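Local coordinates for protein MOR (Lactococcus phage TP901-1, PDB 6TRI) that binds the phage repressor CI as its antirepressor and probably inactivates it during the switch of the temperate phage, at residues Y5-L11 and L39-W45; F24-M28 and K52-L57. All blocks are in the same frame, centred on the assembly; numbering follows the deposited sequence.

Contact 1: Y5-L11 and L39-W45; sequences YDYSSLL and LNDKVTW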
ATOM      1  N   TYR B   5       5.384   7.339  -7.836  1.00 62.79           N
ATOM      2  CA  TYR B   5       6.167   6.247  -7.270  1.00 63.17           C
ATOM      3  C   TYR B   5       7.248   5.772  -8.236  1.00 67.77           C
ATOM      4  O   TYR B   5       6.998   5.581  -9.426  1.00 66.57           O
ATOM      5  CB  TYR B   5       5.263   5.076  -6.883  1.00 57.98           C
ATOM      6  CG  TYR B   5       4.163   5.448  -5.917  1.00 59.31           C
ATOM      7  CD1 TYR B   5       4.410   5.548  -4.554  1.00 64.03           C
ATOM      8  CD2 TYR B   5       2.872   5.695  -6.369  1.00 57.87           C
ATOM      9  CE1 TYR B   5       3.404   5.890  -3.668  1.00 67.15           C
ATOM     10  CE2 TYR B   5       1.860   6.036  -5.492  1.00 55.06           C
ATOM     11  CZ  TYR B   5       2.129   6.131  -4.143  1.00 60.17           C
ATOM     12  OH  TYR B   5       1.120   6.470  -3.270  1.00 66.26           O
ATOM     13  N   ASP B   6       8.451   5.588  -7.705  1.00 71.27           N
ATOM     14  CA  ASP B   6       9.579   5.090  -8.480  1.00 67.37           C
ATOM     15  C   ASP B   6       9.575   3.564  -8.474  1.00 62.28           C
ATOM     16  O   ASP B   6       9.905   2.942  -7.463  1.00 64.15           O
ATOM     17  CB  ASP B   6      10.891   5.635  -7.907  1.00 76.19           C
ATOM     18  CG  ASP B   6      12.052   5.512  -8.874  1.00 91.92           C
ATOM     19  OD1 ASP B   6      12.797   6.503  -9.032  1.00100.45           O
ATOM     20  OD2 ASP B   6      12.228   4.428  -9.467  1.00 95.25           O
ATOM     21  N   TYR B   7       9.201   2.961  -9.599  1.00 46.20           N
ATOM     22  CA  TYR B   7       9.099   1.506  -9.678  1.00 46.73           C
ATOM     23  C   TYR B   7      10.323   0.847 -10.307  1.00 50.74           C
ATOM     24  O   TYR B   7      10.218  -0.256 -10.841  1.00 52.75           O
ATOM     25  CB  TYR B   7       7.859   1.093 -10.475  1.00 51.22           C
ATOM     26  CG  TYR B   7       6.547   1.564  -9.893  1.00 52.15           C
ATOM     27  CD1 TYR B   7       6.089   1.079  -8.677  1.00 47.81           C
ATOM     28  CD2 TYR B   7       5.754   2.475 -10.576  1.00 49.51           C
ATOM     29  CE1 TYR B   7       4.885   1.503  -8.146  1.00 50.42           C
ATOM     30  CE2 TYR B   7       4.549   2.904 -10.055  1.00 55.29           C
ATOM     31  CZ  TYR B   7       4.119   2.416  -8.842  1.00 47.51           C
ATOM     32  OH  TYR B   7       2.921   2.844  -8.325  1.00 45.33           O
ATOM     33  N   SER B   8      11.474   1.512 -10.242  1.00 48.69           N
ATOM     34  CA  SER B   8      12.698   0.970 -10.829  1.00 54.11           C
ATOM     35  C   SER B   8      12.999  -0.432 -10.314  1.00 56.84           C
ATOM     36  O   SER B   8      13.108  -1.373 -11.098  1.00 55.52           O
ATOM     37  CB  SER B   8      13.889   1.888 -10.547  1.00 57.08           C
ATOM     38  OG  SER B   8      13.787   3.096 -11.279  1.00 67.28           O
ATOM     39  N   SER B   9      13.121  -0.563  -8.995  1.00 57.09           N
ATOM     40  CA  SER B   9      13.417  -1.849  -8.369  1.00 52.10           C
ATOM     41  C   SER B   9      12.384  -2.912  -8.740  1.00 52.64           C
ATOM     42  O   SER B   9      12.735  -4.060  -9.016  1.00 52.40           O
ATOM     43  CB  SER B   9      13.487  -1.701  -6.848  1.00 51.49           C
ATOM     44  OG  SER B   9      14.541  -0.837  -6.466  1.00 56.42           O
ATOM     45  N   LEU B  10      11.112  -2.520  -8.744  1.00 39.80           N
ATOM     46  CA  LEU B  10      10.024  -3.438  -9.063  1.00 42.18           C
ATOM     47  C   LEU B  10      10.149  -3.971 -10.487  1.00 46.23           C
ATOM     48  O   LEU B  10       9.956  -5.162 -10.729  1.00 53.25           O
ATOM     49  CB  LEU B  10       8.670  -2.750  -8.873  1.00 39.84           C
ATOM     50  CG  LEU B  10       7.428  -3.580  -9.212  1.00 47.52           C
ATOM     51  CD1 LEU B  10       7.395  -4.868  -8.408  1.00 37.54           C
ATOM     52  CD2 LEU B  10       6.159  -2.774  -8.978  1.00 51.02           C
ATOM     53  N   LEU B  11      10.483  -3.087 -11.422  1.00 50.38           N
ATOM     54  CA  LEU B  11      10.635  -3.474 -12.820  1.00 48.71           C
ATOM     55  C   LEU B  11      11.789  -4.450 -12.995  1.00 51.47           C
ATOM     56  O   LEU B  11      11.786  -5.269 -13.912  1.00 63.77           O
ATOM     57  CB  LEU B  11      10.851  -2.241 -13.703  1.00 42.31           C
ATOM     58  CG  LEU B  11       9.678  -1.259 -13.767  1.00 41.81           C
ATOM     59  CD1 LEU B  11      10.050  -0.016 -14.560  1.00 57.82           C
ATOM     60  CD2 LEU B  11       8.450  -1.927 -14.354  1.00 41.69           C
ATOM     61  N   LEU B  39       2.214   0.349 -13.638  1.00 40.44           N
ATOM     62  CA  LEU B  39       3.668   0.476 -13.660  1.00 38.26           C
ATOM     63  C   LEU B  39       4.089   1.844 -14.175  1.00 33.76           C
ATOM     64  O   LEU B  39       5.225   2.272 -13.971  1.00 47.23           O
ATOM     65  CB  LEU B  39       4.295  -0.623 -14.517  1.00 38.48           C
ATOM     66  CG  LEU B  39       4.130  -2.048 -13.993  1.00 36.98           C
ATOM     67  CD1 LEU B  39       4.774  -3.049 -14.941  1.00 35.65           C
ATOM     68  CD2 LEU B  39       4.725  -2.165 -12.605  1.00 38.76           C
ATOM     69  N   ASN B  40       3.170   2.526 -14.850  1.00 38.63           N
ATOM     70  CA  ASN B  40       3.445   3.855 -15.375  1.00 47.08           C
ATOM     71  C   ASN B  40       2.736   4.927 -14.559  1.00 49.47           C
ATOM     72  O   ASN B  40       2.549   6.054 -15.019  1.00 47.19           O
ATOM     73  CB  ASN B  40       3.041   3.939 -16.846  1.00 47.13           C
ATOM     74  CG  ASN B  40       3.931   3.093 -17.738  1.00 51.81           C
ATOM     75  OD1 ASN B  40       4.958   3.560 -18.230  1.00 58.76           O
ATOM     76  ND2 ASN B  40       3.550   1.836 -17.939  1.00 48.77           N
ATOM     77  N   ASP B  41       2.342   4.547 -13.347  1.00 53.19           N
ATOM     78  CA  ASP B  41       1.826   5.472 -12.342  1.00 58.85           C
ATOM     79  C   ASP B  41       0.630   6.299 -12.820  1.00 57.84           C
ATOM     80  O   ASP B  41       0.463   7.451 -12.421  1.00 65.64           O
ATOM     81  CB  ASP B  41       2.946   6.405 -11.874  1.00 71.19           C
ATOM     82  CG  ASP B  41       2.729   6.915 -10.466  1.00 93.18           C
ATOM     83  OD1 ASP B  41       2.381   6.103  -9.582  1.00 92.43           O
ATOM     84  OD2 ASP B  41       2.899   8.130 -10.245  1.00111.82           O
ATOM     85  N   LYS B  42      -0.197   5.713 -13.678  1.00 59.25           N
ATOM     86  CA  LYS B  42      -1.437   6.357 -14.091  1.00 61.89           C
ATOM     87  C   LYS B  42      -2.590   5.888 -13.208  1.00 64.71           C
ATOM     88  O   LYS B  42      -3.541   6.628 -12.957  1.00 60.28           O
ATOM     89  CB  LYS B  42      -1.743   6.066 -15.559  1.00 48.76           C
ATOM     90  CG  LYS B  42      -0.797   6.733 -16.545  1.00 58.07           C
ATOM     91  CD  LYS B  42      -1.298   6.553 -17.969  1.00 66.30           C
ATOM     92  CE  LYS B  42      -0.377   7.212 -18.979  1.00 75.19           C
ATOM     93  NZ  LYS B  42      -0.893   7.048 -20.367  1.00 69.26           N
ATOM     94  N   VAL B  43      -2.495   4.645 -12.747  1.00 60.35           N
ATOM     95  CA  VAL B  43      -3.507   4.060 -11.877  1.00 54.06           C
ATOM     96  C   VAL B  43      -2.855   3.483 -10.630  1.00 43.12           C
ATOM     97  O   VAL B  43      -1.881   2.736 -10.717  1.00 57.84           O
ATOM     98  CB  VAL B  43      -4.309   2.956 -12.594  1.00 56.07           C
ATOM     99  CG1 VAL B  43      -5.324   2.338 -11.649  1.00 49.39           C
ATOM    100  CG2 VAL B  43      -4.999   3.516 -13.826  1.00 54.18           C
ATOM    101  N   THR B  44      -3.396   3.839  -9.470  1.00 49.44           N
ATOM    102  CA  THR B  44      -2.858   3.381  -8.197  1.00 39.77           C
ATOM    103  C   THR B  44      -3.004   1.868  -8.040  1.00 50.19           C
ATOM    104  O   THR B  44      -3.898   1.257  -8.625  1.00 53.56           O
ATOM    105  CB  THR B  44      -3.547   4.090  -7.019  1.00 46.59           C
ATOM    106  OG1 THR B  44      -2.976   3.640  -5.785  1.00 58.57           O
ATOM    107  CG2 THR B  44      -5.042   3.805  -7.018  1.00 51.79           C
ATOM    108  N   TRP B  45      -2.111   1.267  -7.258  1.00 47.46           N
ATOM    109  CA  TRP B  45      -2.160  -0.168  -6.982  1.00 47.07           C
ATOM    110  C   TRP B  45      -3.223  -0.504  -5.939  1.00 49.81           C
ATOM    111  O   TRP B  45      -3.335   0.172  -4.916  1.00 52.27           O
ATOM    112  CB  TRP B  45      -0.798  -0.673  -6.501  1.00 43.14           C
ATOM    113  CG  TRP B  45       0.238  -0.783  -7.576  1.00 47.97           C
ATOM    114  CD1 TRP B  45       0.970   0.232  -8.118  1.00 47.79           C
ATOM    115  CD2 TRP B  45       0.669  -1.982  -8.227  1.00 44.03           C
ATOM    116  NE1 TRP B  45       1.823  -0.258  -9.075  1.00 47.29           N
ATOM    117  CE2 TRP B  45       1.659  -1.615  -9.161  1.00 45.53           C
ATOM    118  CE3 TRP B  45       0.312  -3.329  -8.116  1.00 46.18           C
ATOM    119  CZ2 TRP B  45       2.296  -2.547  -9.978  1.00 48.93           C
ATOM    120  CZ3 TRP B  45       0.944  -4.252  -8.927  1.00 59.49           C
ATOM    121  CH2 TRP B  45       1.924  -3.858  -9.847  1.00 59.55           C
TER
HETATM  122  O   HOH W   1       1.105   3.145 -10.060  1.00 51.14           O
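Water 1 bridges the two segments: its O is 2.5 Å from Y7 OH and 3.1 Å from V43 O, to which it can donate. The contact lies in an all-helical domain whose family, DUF739, belongs to the helix-turn-helix clan. It joins the start of helix 8-17 to the loop between helices 32-39 and 47-57. D41, with positive phi, is the C-prime residue of a Schellman motif that ends helix 32-39. Y7 is the N-cap residue of helix 8-17, and D6 OD2 accepts from S8 N in an Asx turn. The Y7 ring lies obliquely to the five-membered ring of W45, with centroids 5.2 Å apart and planes at 56°. L10 and L11 pack on L39, and L10 also meets W45. The same region faces the bound CI chain: the hydroxyls of Y5 and Y7 and the backbone N of W45 each hydrogen-bond to polar side chains of CI. D41 OD1 sits at the edge of the Y5 ring, 3.3 Å from Y5 CD2.

Contact 2: F24-M28 and K52-L57; sequences FAIAM and KAVHVL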
ATOM      1  N   PHE B  24       4.026 -11.123 -16.527  1.00 41.74           N
ATOM      2  CA  PHE B  24       3.705 -10.669 -15.184  1.00 39.09           C
ATOM      3  C   PHE B  24       2.202 -10.460 -15.031  1.00 49.17           C
ATOM      4  O   PHE B  24       1.617 -10.837 -14.015  1.00 54.50           O
ATOM      5  CB  PHE B  24       4.460  -9.379 -14.864  1.00 38.39           C
ATOM      6  CG  PHE B  24       4.174  -8.837 -13.495  1.00 47.29           C
ATOM      7  CD1 PHE B  24       4.407  -9.607 -12.369  1.00 39.61           C
ATOM      8  CD2 PHE B  24       3.679  -7.554 -13.333  1.00 48.92           C
ATOM      9  CE1 PHE B  24       4.146  -9.112 -11.106  1.00 41.27           C
ATOM     10  CE2 PHE B  24       3.419  -7.051 -12.071  1.00 39.10           C
ATOM     11  CZ  PHE B  24       3.652  -7.832 -10.956  1.00 39.75           C
ATOM     12  N   ALA B  25       1.587  -9.869 -16.051  1.00 47.79           N
ATOM     13  CA  ALA B  25       0.146  -9.629 -16.060  1.00 39.81           C
ATOM     14  C   ALA B  25      -0.634 -10.925 -15.872  1.00 43.30           C
ATOM     15  O   ALA B  25      -1.517 -11.010 -15.019  1.00 46.10           O
ATOM     16  CB  ALA B  25      -0.266  -8.953 -17.354  1.00 48.61           C
ATOM     17  N   ILE B  26      -0.298 -11.928 -16.678  1.00 42.23           N
ATOM     18  CA  ILE B  26      -0.924 -13.242 -16.590  1.00 50.25           C
ATOM     19  C   ILE B  26      -0.757 -13.851 -15.198  1.00 52.24           C
ATOM     20  O   ILE B  26      -1.691 -14.436 -14.650  1.00 68.13           O
ATOM     21  CB  ILE B  26      -0.342 -14.211 -17.640  1.00 55.63           C
ATOM     22  CG1 ILE B  26      -0.458 -13.610 -19.043  1.00 63.94           C
ATOM     23  CG2 ILE B  26      -1.037 -15.564 -17.570  1.00 54.99           C
ATOM     24  CD1 ILE B  26      -1.874 -13.274 -19.452  1.00 69.35           C
ATOM     25  N   ALA B  27       0.436 -13.700 -14.629  1.00 46.81           N
ATOM     26  CA  ALA B  27       0.731 -14.231 -13.301  1.00 53.95           C
ATOM     27  C   ALA B  27      -0.070 -13.510 -12.217  1.00 54.57           C
ATOM     28  O   ALA B  27      -0.390 -14.088 -11.178  1.00 50.60           O
ATOM     29  CB  ALA B  27       2.229 -14.133 -13.013  1.00 35.74           C
ATOM     30  N   MET B  28      -0.393 -12.246 -12.470  1.00 52.26           N
ATOM     31  CA  MET B  28      -1.155 -11.437 -11.525  1.00 47.30           C
ATOM     32  C   MET B  28      -2.659 -11.618 -11.702  1.00 51.19           C
ATOM     33  O   MET B  28      -3.444 -11.230 -10.837  1.00 52.13           O
ATOM     34  CB  MET B  28      -0.791  -9.962 -11.686  1.00 42.08           C
ATOM     35  CG  MET B  28       0.620  -9.627 -11.253  1.00 36.82           C
ATOM     36  SD  MET B  28       0.734  -9.539  -9.464  1.00 57.31           S
ATOM     37  CE  MET B  28      -0.443  -8.229  -9.147  1.00 76.78           C
ATOM     38  N   LYS B  52      -0.354  -9.828  -4.070  1.00 55.32           N
ATOM     39  CA  LYS B  52      -0.164 -10.877  -5.064  1.00 57.05           C
ATOM     40  C   LYS B  52       1.188 -10.718  -5.750  1.00 50.86           C
ATOM     41  O   LYS B  52       1.859 -11.702  -6.055  1.00 62.31           O
ATOM     42  CB  LYS B  52      -1.294 -10.865  -6.095  1.00 63.04           C
ATOM     43  CG  LYS B  52      -1.517 -12.211  -6.771  1.00 73.45           C
ATOM     44  CD  LYS B  52      -2.741 -12.192  -7.675  1.00 79.12           C
ATOM     45  CE  LYS B  52      -2.998 -13.559  -8.298  1.00 75.44           C
ATOM     46  NZ  LYS B  52      -1.738 -14.298  -8.604  1.00 65.59           N
ATOM     47  N   ALA B  53       1.583  -9.470  -5.981  1.00 40.81           N
ATOM     48  CA  ALA B  53       2.889  -9.172  -6.553  1.00 48.93           C
ATOM     49  C   ALA B  53       4.010  -9.699  -5.659  1.00 47.89           C
ATOM     50  O   ALA B  53       5.028 -10.187  -6.148  1.00 48.68           O
ATOM     51  CB  ALA B  53       3.040  -7.676  -6.770  1.00 46.01           C
ATOM     52  N   VAL B  54       3.810  -9.602  -4.348  1.00 43.30           N
ATOM     53  CA  VAL B  54       4.773 -10.112  -3.377  1.00 36.91           C
ATOM     54  C   VAL B  54       4.883 -11.627  -3.481  1.00 39.86           C
ATOM     55  O   VAL B  54       5.977 -12.187  -3.417  1.00 59.26           O
ATOM     56  CB  VAL B  54       4.382  -9.720  -1.936  1.00 46.52           C
ATOM     57  CG1 VAL B  54       5.299 -10.395  -0.921  1.00 54.79           C
ATOM     58  CG2 VAL B  54       4.423  -8.214  -1.775  1.00 45.73           C
ATOM     59  N   HIS B  55       3.740 -12.283  -3.651  1.00 43.52           N
ATOM     60  CA  HIS B  55       3.693 -13.730  -3.830  1.00 47.62           C
ATOM     61  C   HIS B  55       4.339 -14.157  -5.145  1.00 54.77           C
ATOM     62  O   HIS B  55       5.149 -15.086  -5.179  1.00 60.61           O
ATOM     63  CB  HIS B  55       2.245 -14.219  -3.781  1.00 39.93           C
ATOM     64  CG  HIS B  55       2.086 -15.675  -4.095  1.00 48.25           C
ATOM     65  ND1 HIS B  55       2.674 -16.667  -3.342  1.00 56.15           N
ATOM     66  CD2 HIS B  55       1.399 -16.304  -5.079  1.00 55.97           C
ATOM     67  CE1 HIS B  55       2.357 -17.848  -3.850  1.00 62.20           C
ATOM     68  NE2 HIS B  55       1.586 -17.653  -4.904  1.00 63.94           N
ATOM     69  N   VAL B  56       3.976 -13.470  -6.223  1.00 49.23           N
ATOM     70  CA  VAL B  56       4.439 -13.812  -7.565  1.00 53.60           C
ATOM     71  C   VAL B  56       5.935 -13.561  -7.749  1.00 48.99           C
ATOM     72  O   VAL B  56       6.653 -14.402  -8.293  1.00 45.73           O
ATOM     73  CB  VAL B  56       3.656 -13.020  -8.636  1.00 56.41           C
ATOM     74  CG1 VAL B  56       4.302 -13.175 -10.004  1.00 60.87           C
ATOM     75  CG2 VAL B  56       2.204 -13.471  -8.671  1.00 39.18           C
ATOM     76  N   LEU B  57       6.405 -12.406  -7.288  1.00 45.10           N
ATOM     77  CA  LEU B  57       7.805 -12.029  -7.461  1.00 48.43           C
ATOM     78  C   LEU B  57       8.685 -12.523  -6.315  1.00 52.56           C
ATOM     79  O   LEU B  57       9.907 -12.357  -6.346  1.00 55.98           O
ATOM     80  CB  LEU B  57       7.921 -10.513  -7.600  1.00 34.49           C
ATOM     81  CG  LEU B  57       7.185  -9.949  -8.816  1.00 42.11           C
ATOM     82  CD1 LEU B  57       7.145  -8.435  -8.763  1.00 44.11           C
ATOM     83  CD2 LEU B  57       7.844 -10.430 -10.103  1.00 35.89           C
TER
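M28 has the most surface buried here, 72 Å², followed by F24 with 57 Å² and K52 with 53 Å². These three dominate the partly buried junction of helix 21-28, probably the first helix of the helix-turn-helix, with helix 47-57 in a small all-helical domain. The two short helical segments cross at 117°, with their axes 10.3 Å apart at closest approach.

M28 closes helix 21-28. Its CA-to-CB bond points sideways, but its thioether reaches across to the other helix. M28 SD lies 4.0 Å from A53 CB and 4.3 Å from V56 CG2. F24, one helical turn earlier, extends the apolar patch. The edge of its ring meets A53 and V56, with F24 CE1 4.2 Å from V56 CG1. The same F24 CE1 is 3.9 Å from L57 CD1. F24 and L57 also both touch I14 of helix 8-17, which adds a third helix to this core.

The aliphatic chain of K52 passes M28, with K52 CD 3.4 Å from M28 O. K52 NZ then donates a hydrogen bond of 2.9 Å to A27 O. Next to it, A27 CB packs 3.8 Å from V56 CG1.

The chemistry is mainly apolar, so close packing holds most of this interface. Carbonyls in a last helical turn run out of helical N-H partners; K52 gives A27 O a donor while keeping its charge at the patch margin.

How the contacts relate
The centres of contacts 1 and 2 are 14 Å apart, on opposite sides of the chain's centre. Their segments alternate along the chain, in the order 5-11, 24-28, 39-45 and 52-57. This crossed order interlocks the two pairings, so neither closes as a separate unit. Helices 8-17 and 21-28 follow each other directly. The contacts also touch. Helix 8-17 of contact 1 meets helix 47-57 of contact 2 where L10 CD1 lies 3.6 Å from L57 CD1. W45 CH2 is 4.2 Å from F24 CE2, and W45 CZ3 is 4.2 Å from M28 CE. They thus share one hydrophobic core. Contact 1 carries much of its polar chemistry to the CI chain, whereas contact 2 is mainly internal packing.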